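Local coordinates for protein PrgZ (Enterococcus faecalis, PDB 4FAJ) that serves as an extracellular, membrane-anchored pheromone receptor that binds peptide and probably hands it on for uptake, at residues 128-131 / 135-138; 213-218 / 232-237; 279-284 / 299-304; 285-288 / 294-297. One frame throughout, in Å; residues are numbered along the deposited sequence. Where two conformers were deposited one is given.

Four contacts of one solute-binding chain fall into two touching pairs. Contact 1 closes before contact 2 opens, and both precede contacts 3 and 4 along the chain. Contacts 1 and 2 have centres about 10 Å apart: the tryptophan of 128-131 lies against 213-218, and the two form one patch beside helix 139-150. Contacts 3 and 4, with centres about 8 Å apart, share helix 280-288; contact 4 is nested inside the loop that contact 3 closes, and helix 299-305 follows strand 294-297 in the chain. The second pair carries zinc ligands and touches the bound peptide, whereas the first lies far from it, the centres of contacts 1 and 3 being about 44 Å apart.

Contact 1: residues 128-131 / 135-138; sequences GAKW and TQIT
W131 and I137 meet ring to chain, and two backbone bonds hold the two loop segments together. I137 N gives its hydrogen to A129 O at 3.0 Å. In return W131 N bonds to T135 O at 2.8 Å. The pair forms a single beta bridge centred on K130 and Q136, so the chain doubles back over three intervening residues without building a full hairpin ladder. A CA-H...O contact from K130 CA to T135 O, 3.2 Å, adds to the same carbonyl that receives W131 N.

The apolar part is a CH-pi contact: I137 CG1 stands over the five-membered ring of W131, 3.7 Å from its centroid and only 13° off the ring normal. I137 CG1 is turned anti to its own carbonyl carbon (chi1 -60°), and I137 CD1 runs on to A129 CB at 4.1 Å.

At the indole edge, near the ring plane, W131 CD1 meets T135 OG1 and Q136 O, each at 3.5 Å. The indole N-H is taken by D141, and T135 OG1 bonds to D133.

The loop follows strand 120-124 and leads into helix 139-150, with T138 at its N-cap; D141, which receives the indole N-H, belongs to that helix, while W131 also packs on P213 and Q215.

Contact 2: residues 213-218 / 232-237; sequences PVQQKA and AIVTNG
P213 opens the contact by setting its ring against an amide: P213 CG lies 3.9 Å from N236 ND2, the two side chains meeting at a slant. The asparagine group is brought there by a first torsion of 64°, which places N236 CG between the backbone N and the carbonyl carbon. Its OD1 is occupied by the backbone N of E92.

Q215 follows, at the N-cap of helix 216-222, whose first turn here meets the loop leading to strand 239-243. A water spans the two segments, accepting from Q215 N at 2.8 Å and donating to V234 O at 2.6 Å, and so ties one backbone to the other where no direct hydrogen bond forms. The side chain of Q215 reaches out extended, and V234 crosses its amide at a slant, V234 CG1 3.8 Å from Q215 CD. OE1 accepts a weak capping bond from A218 N, and NE2 is held by D133.

A218, in the first turn of the helix, closes the walk. A218 CB touches V234 CG2 at 3.6 Å, the closest side-chain approach between the segments, so the valine is wedged between the methyl and the capping amide.

The chemistry is therefore mixed: an apolar valine covers the whole glutamine amide, CG1 against CD and NE2, CG2 against OE1, while the backbones are linked by one bridging water that gives each of two peptide groups a partner.

Contact 3: residues 279-284 / 299-304; sequences EINTGI and GEYAKQ. With ZN (zinc ion), chain F.
Y301 crosses from helix 299-305 to helix 280-288, and its side chain can be followed outward. Y301 CB rests against I284 CD1 at 3.6 Å and against I280 CG2. At the root of the ring, Y301 CG and CD2 each lie 3.5 Å from I280 CG2, while CD1 meets I284 CD1. I280 CB stands over one face, 4.0 Å from the Y301 ring centroid and 25° off the normal, a CH-pi contact. Further out, CE1 passes N281 CB and CA. At the tip, Y301 OH binds the zinc ion at 2.0 Å.

The same zinc takes E279 OE2, also at 2.0 Å; carboxylate and ring planes are 67° apart. E279 OE2 has a second duty as N-cap, accepting from N281 N at 3.1 Å on its anti side but tilted out of the carboxylate plane. A bend of the E279 chain at chi2 helps bring the carboxylate back to both partners. Metal binding probably favours a phenolate-like oxygen.

E421, at the start of helix 421-437, completes the protein ligands, and its other oxygen accepts from I280 N. The zinc thus joins three helix starts; the axes of 280-284 and 299-304 approach to 10.6 Å, their N-to-C directions 35° apart, and F422 of helix 421-437 packs on both I280 and Y301.

Contact 4: residues 285-288 / 294-297; sequences NLYN and EAPL
A helix followed by a sheet strand is the element here: Y287 of helix 280-288 lies against A295 and E294 of strand 294-297, which pairs antiparallel with strand 528-539 in the mixed sheet, and five residues join the two. The helix covers this strand of the sheet, while P296, next along it, packs on an apolar side chain of the bound peptide.

The contact is carried by one helix residue and two consecutive strand residues. Y287 CB meets A295 CB at 3.8 Å, a small alanine methyl turned toward the helix. With Y287 CG anti to the tyrosine's backbone N (chi1 -179°), the side chain carries the ring past this methyl to the backbone of E294. There Y287 CD2 lies 3.7 Å from E294 C, and Y287 CE2 lies 3.8 Å from E294 CA. E294 N sits at the ring edge, in plane, whereas E294 C is met obliquely. The touching on this side is therefore between an aromatic ring and main-chain atoms, not between two side chains.

The polar ends of both residues turn to other partners. Y287 OH is hydrogen-bonded to E310, and the ring makes a cation-pi contact with K540. The CB of E294 is directed away from the helix, and its carboxylate accepts from the backbone N of T65 in strand 61-66.

At the methyl itself the approach continues beyond the tyrosine's first carbon, since A295 CB also lies 4.1 Å from Y287 CG.

Contact 1: residues 128-131 / 135-138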
loop_
_atom_site.group_PDB
_atom_site.type_symbol
_atom_site.label_atom_id
_atom_site.label_comp_id
_atom_site.label_asym_id
_atom_site.label_seq_id
_atom_site.Cartn_x
_atom_site.Cartn_y
_atom_site.Cartn_z
ATOM N N GLY A 128 7.672 23.396 18.875
ATOM C CA GLY A 128 7.231 24.128 17.701
ATOM C C GLY A 128 6.537 23.293 16.648
ATOM O O GLY A 128 6.166 23.823 15.606
ATOM N N ALA A 129 6.370 21.996 16.904
ATOM C CA ALA A 129 5.537 21.149 16.045
ATOM C C ALA A 129 4.087 21.613 16.204
ATOM O O ALA A 129 3.578 21.667 17.326
ATOM C CB ALA A 129 5.684 19.697 16.430
ATOM N N LYS A 130 3.451 22.003 15.093
ATOM C CA LYS A 130 2.118 22.636 15.126
ATOM C C LYS A 130 1.105 22.075 14.116
ATOM O O LYS A 130 1.469 21.655 13.002
ATOM C CB LYS A 130 2.235 24.145 14.869
ATOM C CG LYS A 130 2.898 24.937 15.975
ATOM C CD LYS A 130 3.153 26.377 15.550
ATOM C CE LYS A 130 3.857 27.152 16.657
ATOM N NZ LYS A 130 4.123 28.579 16.282
ATOM N N TRP A 131 -0.166 22.102 14.519
ATOM C CA TRP A 131 -1.303 21.923 13.610
ATOM C C TRP A 131 -1.427 23.141 12.701
ATOM O O TRP A 131 -0.904 24.214 13.013
ATOM C CB TRP A 131 -2.597 21.737 14.420
ATOM C CG TRP A 131 -2.550 20.478 15.231
ATOM C CD1 TRP A 131 -2.378 20.368 16.585
ATOM C CD2 TRP A 131 -2.622 19.148 14.726
ATOM N NE1 TRP A 131 -2.351 19.043 16.953
ATOM C CE2 TRP A 131 -2.494 18.272 15.828
ATOM C CE3 TRP A 131 -2.788 18.610 13.453
ATOM C CZ2 TRP A 131 -2.534 16.885 15.687
ATOM C CZ3 TRP A 131 -2.824 17.234 13.311
ATOM C CH2 TRP A 131 -2.703 16.384 14.424
ATOM N N THR A 135 -1.842 25.656 16.655
ATOM C CA THR A 135 -1.786 25.059 17.988
ATOM C C THR A 135 -0.750 23.945 18.041
ATOM O O THR A 135 -0.420 23.331 17.017
ATOM C CB THR A 135 -3.166 24.528 18.453
ATOM O OG1 THR A 135 -3.614 23.478 17.587
ATOM C CG2 THR A 135 -4.200 25.667 18.480
ATOM N N GLN A 136 -0.238 23.689 19.241
ATOM C CA GLN A 136 0.859 22.728 19.423
ATOM C C GLN A 136 0.369 21.292 19.281
ATOM O O GLN A 136 -0.760 20.970 19.657
ATOM C CB GLN A 136 1.539 22.911 20.791
ATOM C CG GLN A 136 2.420 24.184 20.904
ATOM C CD GLN A 136 3.735 24.105 20.095
ATOM O OE1 GLN A 136 4.358 23.037 19.976
ATOM N NE2 GLN A 136 4.168 25.251 19.556
ATOM N N ILE A 137 1.217 20.442 18.706
ATOM C CA ILE A 137 0.937 19.020 18.614
ATOM C C ILE A 137 1.455 18.403 19.899
ATOM O O ILE A 137 2.635 18.574 20.234
ATOM C CB ILE A 137 1.647 18.362 17.414
ATOM C CG1 ILE A 137 1.190 18.992 16.092
ATOM C CG2 ILE A 137 1.366 16.859 17.395
ATOM C CD1 ILE A 137 2.029 18.555 14.893
ATOM N N THR A 138 0.581 17.709 20.627
ATOM C CA THR A 138 0.946 17.158 21.930
ATOM C C THR A 138 1.066 15.645 21.895
ATOM O O THR A 138 0.564 14.985 20.983
ATOM C CB THR A 138 -0.083 17.515 23.029
ATOM O OG1 THR A 138 -1.298 16.816 22.775
ATOM C CG2 THR A 138 -0.355 19.040 23.103
#

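Contact 2: residues 213-218 / 232-237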
loop_
_atom_site.group_PDB
_atom_site.type_symbol
_atom_site.label_atom_id
_atom_site.label_comp_id
_atom_site.label_asym_id
_atom_site.label_seq_id
_atom_site.Cartn_x
_atom_site.Cartn_y
_atom_site.Cartn_z
ATOM N N PRO A 213 -0.594 11.583 13.966
ATOM C CA PRO A 213 -1.543 12.090 14.944
ATOM C C PRO A 213 -2.782 12.653 14.249
ATOM O O PRO A 213 -2.744 12.956 13.056
ATOM C CB PRO A 213 -0.773 13.221 15.624
ATOM C CG PRO A 213 0.150 13.748 14.543
ATOM C CD PRO A 213 0.458 12.566 13.645
ATOM N N VAL A 214 -3.863 12.776 14.999
ATOM C CA VAL A 214 -4.976 13.621 14.604
ATOM C C VAL A 214 -5.241 14.551 15.761
ATOM O O VAL A 214 -4.950 14.210 16.915
ATOM C CB VAL A 214 -6.249 12.814 14.240
ATOM C CG1 VAL A 214 -6.051 12.102 12.895
ATOM C CG2 VAL A 214 -6.609 11.845 15.341
ATOM N N GLN A 215 -5.783 15.724 15.458
ATOM C CA GLN A 215 -5.968 16.763 16.466
ATOM C C GLN A 215 -7.178 16.440 17.333
ATOM O O GLN A 215 -8.272 16.245 16.820
ATOM C CB GLN A 215 -6.154 18.125 15.805
ATOM C CG GLN A 215 -6.048 19.293 16.775
ATOM C CD GLN A 215 -6.715 20.542 16.260
ATOM O OE1 GLN A 215 -7.891 20.526 15.902
ATOM N NE2 GLN A 215 -5.972 21.640 16.227
ATOM N N GLN A 216 -6.978 16.378 18.648
ATOM C CA GLN A 216 -8.070 16.032 19.556
ATOM C C GLN A 216 -9.283 16.953 19.398
ATOM O O GLN A 216 -10.415 16.478 19.384
ATOM C CB GLN A 216 -7.598 16.045 21.008
ATOM C CG GLN A 216 -6.782 14.847 21.424
ATOM C CD GLN A 216 -6.150 15.053 22.779
ATOM O OE1 GLN A 216 -5.102 15.696 22.896
ATOM N NE2 GLN A 216 -6.790 14.532 23.818
ATOM N N LYS A 217 -9.045 18.256 19.287
ATOM C CA LYS A 217 -10.125 19.245 19.141
ATOM C C LYS A 217 -10.973 18.985 17.887
ATOM O O LYS A 217 -12.205 19.004 17.943
ATOM C CB LYS A 217 -9.531 20.659 19.104
ATOM C CG LYS A 217 -10.533 21.791 18.873
ATOM C CD LYS A 217 -9.923 23.149 19.250
ATOM C CE LYS A 217 -10.727 24.304 18.680
ATOM N NZ LYS A 217 -10.497 24.442 17.214
ATOM N N ALA A 218 -10.304 18.749 16.760
ATOM C CA ALA A 218 -10.973 18.413 15.499
ATOM C C ALA A 218 -11.767 17.106 15.578
ATOM O O ALA A 218 -12.880 17.029 15.049
ATOM C CB ALA A 218 -9.961 18.331 14.356
ATOM N N ALA A 232 -13.450 18.908 6.964
ATOM C CA ALA A 232 -13.617 18.120 8.189
ATOM C C ALA A 232 -12.305 17.447 8.627
ATOM O O ALA A 232 -12.315 16.343 9.170
ATOM C CB ALA A 232 -14.719 17.078 7.991
ATOM N N ILE A 233 -11.188 18.118 8.368
ATOM C CA ILE A 233 -9.861 17.650 8.799
ATOM C C ILE A 233 -9.048 18.834 9.310
ATOM O O ILE A 233 -9.320 19.979 8.956
ATOM C CB ILE A 233 -9.081 16.955 7.647
ATOM C CG1 ILE A 233 -8.888 17.899 6.458
ATOM C CG2 ILE A 233 -9.806 15.699 7.176
ATOM C CD1 ILE A 233 -8.026 17.312 5.330
ATOM N N VAL A 234 -8.058 18.537 10.151
ATOM C CA VAL A 234 -7.041 19.497 10.556
ATOM C C VAL A 234 -5.701 18.792 10.374
ATOM O O VAL A 234 -5.460 17.730 10.959
ATOM C CB VAL A 234 -7.214 19.960 12.021
ATOM C CG1 VAL A 234 -5.998 20.766 12.486
ATOM C CG2 VAL A 234 -8.472 20.813 12.159
ATOM N N THR A 235 -4.848 19.365 9.538
ATOM C CA THR A 235 -3.609 18.708 9.134
ATOM C C THR A 235 -2.387 19.447 9.676
ATOM O O THR A 235 -2.521 20.479 10.331
ATOM C CB THR A 235 -3.542 18.588 7.610
ATOM O OG1 THR A 235 -3.488 19.894 7.025
ATOM C CG2 THR A 235 -4.757 17.816 7.089
ATOM N N ASN A 236 -1.201 18.899 9.431
ATOM C CA ASN A 236 0.015 19.417 10.069
ATOM C C ASN A 236 1.288 19.302 9.246
ATOM O O ASN A 236 2.392 19.355 9.809
ATOM C CB ASN A 236 0.240 18.666 11.385
ATOM C CG ASN A 236 0.508 17.183 11.167
ATOM O OD1 ASN A 236 0.080 16.606 10.163
ATOM N ND2 ASN A 236 1.220 16.559 12.104
ATOM N N GLY A 237 1.155 19.150 7.929
ATOM C CA GLY A 237 2.287 18.839 7.067
ATOM C C GLY A 237 2.847 20.002 6.277
ATOM O O GLY A 237 2.513 21.153 6.515
HETATM O O HOH W 1 -6.476 16.219 12.801
#

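Contact 3: residues 279-284 / 299-304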
loop_
_atom_site.group_PDB
_atom_site.type_symbol
_atom_site.label_atom_id
_atom_site.label_comp_id
_atom_site.label_asym_id
_atom_site.label_seq_id
_atom_site.Cartn_x
_atom_site.Cartn_y
_atom_site.Cartn_z
ATOM N N GLU A 279 -6.099 7.196 -18.899
ATOM C CA GLU A 279 -5.771 6.896 -20.297
ATOM C C GLU A 279 -4.418 7.509 -20.643
ATOM O O GLU A 279 -4.263 8.731 -20.646
ATOM C CB GLU A 279 -6.857 7.431 -21.233
ATOM C CG GLU A 279 -6.490 7.384 -22.735
ATOM C CD GLU A 279 -6.021 6.029 -23.190
ATOM O OE1 GLU A 279 -6.701 5.028 -22.884
ATOM O OE2 GLU A 279 -4.963 5.943 -23.864
ATOM N N ILE A 280 -3.448 6.648 -20.928
ATOM C CA ILE A 280 -2.040 7.060 -21.081
ATOM C C ILE A 280 -1.810 8.004 -22.268
ATOM O O ILE A 280 -0.992 8.929 -22.186
ATOM C CB ILE A 280 -1.114 5.818 -21.203
ATOM C CG1 ILE A 280 -1.265 4.900 -19.981
ATOM C CG2 ILE A 280 0.341 6.234 -21.415
ATOM C CD1 ILE A 280 -1.208 5.583 -18.635
ATOM N N ASN A 281 -2.528 7.778 -23.366
ATOM C CA ASN A 281 -2.436 8.661 -24.534
ATOM C C ASN A 281 -2.760 10.108 -24.168
ATOM O O ASN A 281 -2.125 11.031 -24.654
ATOM C CB ASN A 281 -3.375 8.182 -25.630
ATOM C CG ASN A 281 -3.220 8.966 -26.902
ATOM O OD1 ASN A 281 -2.198 8.871 -27.572
ATOM N ND2 ASN A 281 -4.240 9.757 -27.248
ATOM N N THR A 282 -3.756 10.294 -23.308
ATOM C CA THR A 282 -4.171 11.634 -22.905
ATOM C C THR A 282 -3.111 12.288 -22.011
ATOM O O THR A 282 -2.806 13.452 -22.177
ATOM C CB THR A 282 -5.514 11.605 -22.157
ATOM O OG1 THR A 282 -6.493 10.928 -22.959
ATOM C CG2 THR A 282 -5.979 13.008 -21.874
ATOM N N GLY A 283 -2.538 11.527 -21.081
ATOM C CA GLY A 283 -1.488 12.043 -20.210
ATOM C C GLY A 283 -0.288 12.537 -21.008
ATOM O O GLY A 283 0.255 13.607 -20.741
ATOM N N ILE A 284 0.097 11.764 -22.011
ATOM C CA ILE A 284 1.239 12.087 -22.848
ATOM C C ILE A 284 0.973 13.357 -23.664
ATOM O O ILE A 284 1.818 14.251 -23.729
ATOM C CB ILE A 284 1.574 10.914 -23.780
ATOM C CG1 ILE A 284 2.077 9.714 -22.971
ATOM C CG2 ILE A 284 2.581 11.332 -24.831
ATOM C CD1 ILE A 284 2.200 8.436 -23.767
ATOM N N GLY A 299 3.230 -0.235 -21.728
ATOM C CA GLY A 299 2.986 -0.829 -23.052
ATOM C C GLY A 299 3.628 -0.090 -24.210
ATOM O O GLY A 299 4.772 0.345 -24.124
ATOM N N GLU A 300 2.884 0.049 -25.305
ATOM C CA GLU A 300 3.400 0.703 -26.500
ATOM C C GLU A 300 3.869 2.141 -26.227
ATOM O O GLU A 300 4.814 2.606 -26.858
ATOM C CB GLU A 300 2.349 0.659 -27.606
ATOM C CG GLU A 300 2.714 1.361 -28.912
ATOM C CD GLU A 300 3.868 0.712 -29.679
ATOM O OE1 GLU A 300 4.266 -0.441 -29.355
ATOM O OE2 GLU A 300 4.371 1.369 -30.622
ATOM N N TYR A 301 3.231 2.831 -25.284
ATOM C CA TYR A 301 3.618 4.203 -24.949
ATOM C C TYR A 301 5.010 4.215 -24.307
ATOM O O TYR A 301 5.839 5.059 -24.625
ATOM C CB TYR A 301 2.604 4.845 -23.997
ATOM C CG TYR A 301 1.166 4.767 -24.462
ATOM C CD1 TYR A 301 0.689 5.629 -25.451
ATOM C CD2 TYR A 301 0.283 3.841 -23.918
ATOM C CE1 TYR A 301 -0.642 5.572 -25.888
ATOM C CE2 TYR A 301 -1.059 3.763 -24.369
ATOM C CZ TYR A 301 -1.505 4.638 -25.342
ATOM O OH TYR A 301 -2.819 4.596 -25.767
ATOM N N ALA A 302 5.245 3.292 -23.384
ATOM C CA ALA A 302 6.568 3.160 -22.753
ATOM C C ALA A 302 7.619 2.772 -23.794
ATOM O O ALA A 302 8.715 3.329 -23.810
ATOM C CB ALA A 302 6.519 2.141 -21.647
ATOM N N LYS A 303 7.279 1.812 -24.653
ATOM C CA LYS A 303 8.151 1.400 -25.763
ATOM C C LYS A 303 8.628 2.598 -26.599
ATOM O O LYS A 303 9.820 2.720 -26.908
ATOM C CB LYS A 303 7.419 0.388 -26.656
ATOM C CG LYS A 303 8.329 -0.376 -27.624
ATOM C CD LYS A 303 7.637 -1.614 -28.165
ATOM C CE LYS A 303 8.631 -2.707 -28.558
ATOM N NZ LYS A 303 9.373 -2.365 -29.792
ATOM N N GLN A 304 7.713 3.496 -26.949
ATOM C CA GLN A 304 8.075 4.645 -27.780
ATOM C C GLN A 304 8.863 5.742 -27.034
ATOM O O GLN A 304 9.676 6.436 -27.650
ATOM C CB GLN A 304 6.830 5.233 -28.449
ATOM C CG GLN A 304 6.153 4.283 -29.432
ATOM C CD GLN A 304 7.121 3.670 -30.437
ATOM O OE1 GLN A 304 8.188 4.217 -30.706
ATOM N NE2 GLN A 304 6.745 2.527 -30.997
HETATM ZN ZN ZN F . -4.428 4.193 -24.654
#

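Contact 4: residues 285-288 / 294-297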
loop_
_atom_site.group_PDB
_atom_site.type_symbol
_atom_site.label_atom_id
_atom_site.label_comp_id
_atom_site.label_asym_id
_atom_site.label_seq_id
_atom_site.Cartn_x
_atom_site.Cartn_y
_atom_site.Cartn_z
ATOM N N ASN A 285 -0.208 13.427 -24.276
ATOM C CA ASN A 285 -0.598 14.581 -25.079
ATOM C C ASN A 285 -0.638 15.864 -24.238
ATOM O O ASN A 285 -0.180 16.911 -24.692
ATOM C CB ASN A 285 -1.952 14.316 -25.766
ATOM C CG ASN A 285 -2.240 15.287 -26.906
ATOM O OD1 ASN A 285 -3.105 16.150 -26.785
ATOM N ND2 ASN A 285 -1.517 15.145 -28.016
ATOM N N LEU A 286 -1.177 15.773 -23.020
ATOM C CA LEU A 286 -1.151 16.886 -22.059
ATOM C C LEU A 286 0.289 17.258 -21.676
ATOM O O LEU A 286 0.666 18.435 -21.681
ATOM C CB LEU A 286 -1.954 16.520 -20.801
ATOM C CG LEU A 286 -3.476 16.503 -21.005
ATOM C CD1 LEU A 286 -4.156 15.889 -19.784
ATOM C CD2 LEU A 286 -4.042 17.894 -21.297
ATOM N N TYR A 287 1.091 16.244 -21.377
ATOM C CA TYR A 287 2.497 16.438 -21.035
ATOM C C TYR A 287 3.262 17.171 -22.148
ATOM O O TYR A 287 3.941 18.170 -21.880
ATOM C CB TYR A 287 3.150 15.094 -20.723
ATOM C CG TYR A 287 4.605 15.184 -20.334
ATOM C CD1 TYR A 287 5.608 15.185 -21.303
ATOM C CD2 TYR A 287 4.981 15.288 -18.990
ATOM C CE1 TYR A 287 6.957 15.253 -20.936
ATOM C CE2 TYR A 287 6.310 15.360 -18.623
ATOM C CZ TYR A 287 7.294 15.351 -19.596
ATOM O OH TYR A 287 8.614 15.420 -19.212
ATOM N N ASN A 288 3.114 16.708 -23.387
ATOM C CA ASN A 288 3.795 17.324 -24.537
ATOM C C ASN A 288 3.325 18.741 -24.828
ATOM O O ASN A 288 4.069 19.527 -25.410
ATOM C CB ASN A 288 3.634 16.468 -25.801
ATOM C CG ASN A 288 4.415 15.175 -25.727
ATOM O OD1 ASN A 288 5.401 15.088 -24.998
ATOM N ND2 ASN A 288 3.989 14.169 -26.482
ATOM N N GLU A 294 4.207 15.640 -15.398
ATOM C CA GLU A 294 4.599 14.234 -15.463
ATOM C C GLU A 294 3.508 13.455 -16.189
ATOM O O GLU A 294 2.380 13.932 -16.310
ATOM C CB GLU A 294 4.839 13.654 -14.059
ATOM C CG GLU A 294 3.602 13.505 -13.240
ATOM C CD GLU A 294 3.839 12.882 -11.874
ATOM O OE1 GLU A 294 2.837 12.638 -11.171
ATOM O OE2 GLU A 294 5.004 12.637 -11.495
ATOM N N ALA A 295 3.871 12.285 -16.701
ATOM C CA ALA A 295 2.950 11.409 -17.406
ATOM C C ALA A 295 3.334 9.957 -17.168
ATOM O O ALA A 295 4.479 9.575 -17.418
ATOM C CB ALA A 295 2.955 11.716 -18.905
ATOM N N PRO A 296 2.384 9.131 -16.689
ATOM C CA PRO A 296 2.703 7.720 -16.501
ATOM C C PRO A 296 2.798 7.001 -17.842
ATOM O O PRO A 296 2.171 7.437 -18.825
ATOM C CB PRO A 296 1.509 7.201 -15.692
ATOM C CG PRO A 296 0.385 8.062 -16.135
ATOM C CD PRO A 296 0.997 9.426 -16.288
ATOM N N LEU A 297 3.587 5.929 -17.877
ATOM C CA LEU A 297 3.833 5.164 -19.108
ATOM C C LEU A 297 3.755 3.642 -18.914
ATOM O O LEU A 297 4.141 3.114 -17.875
ATOM C CB LEU A 297 5.219 5.512 -19.656
ATOM C CG LEU A 297 5.477 6.951 -20.092
ATOM C CD1 LEU A 297 6.957 7.173 -20.396
ATOM C CD2 LEU A 297 4.619 7.335 -21.296
#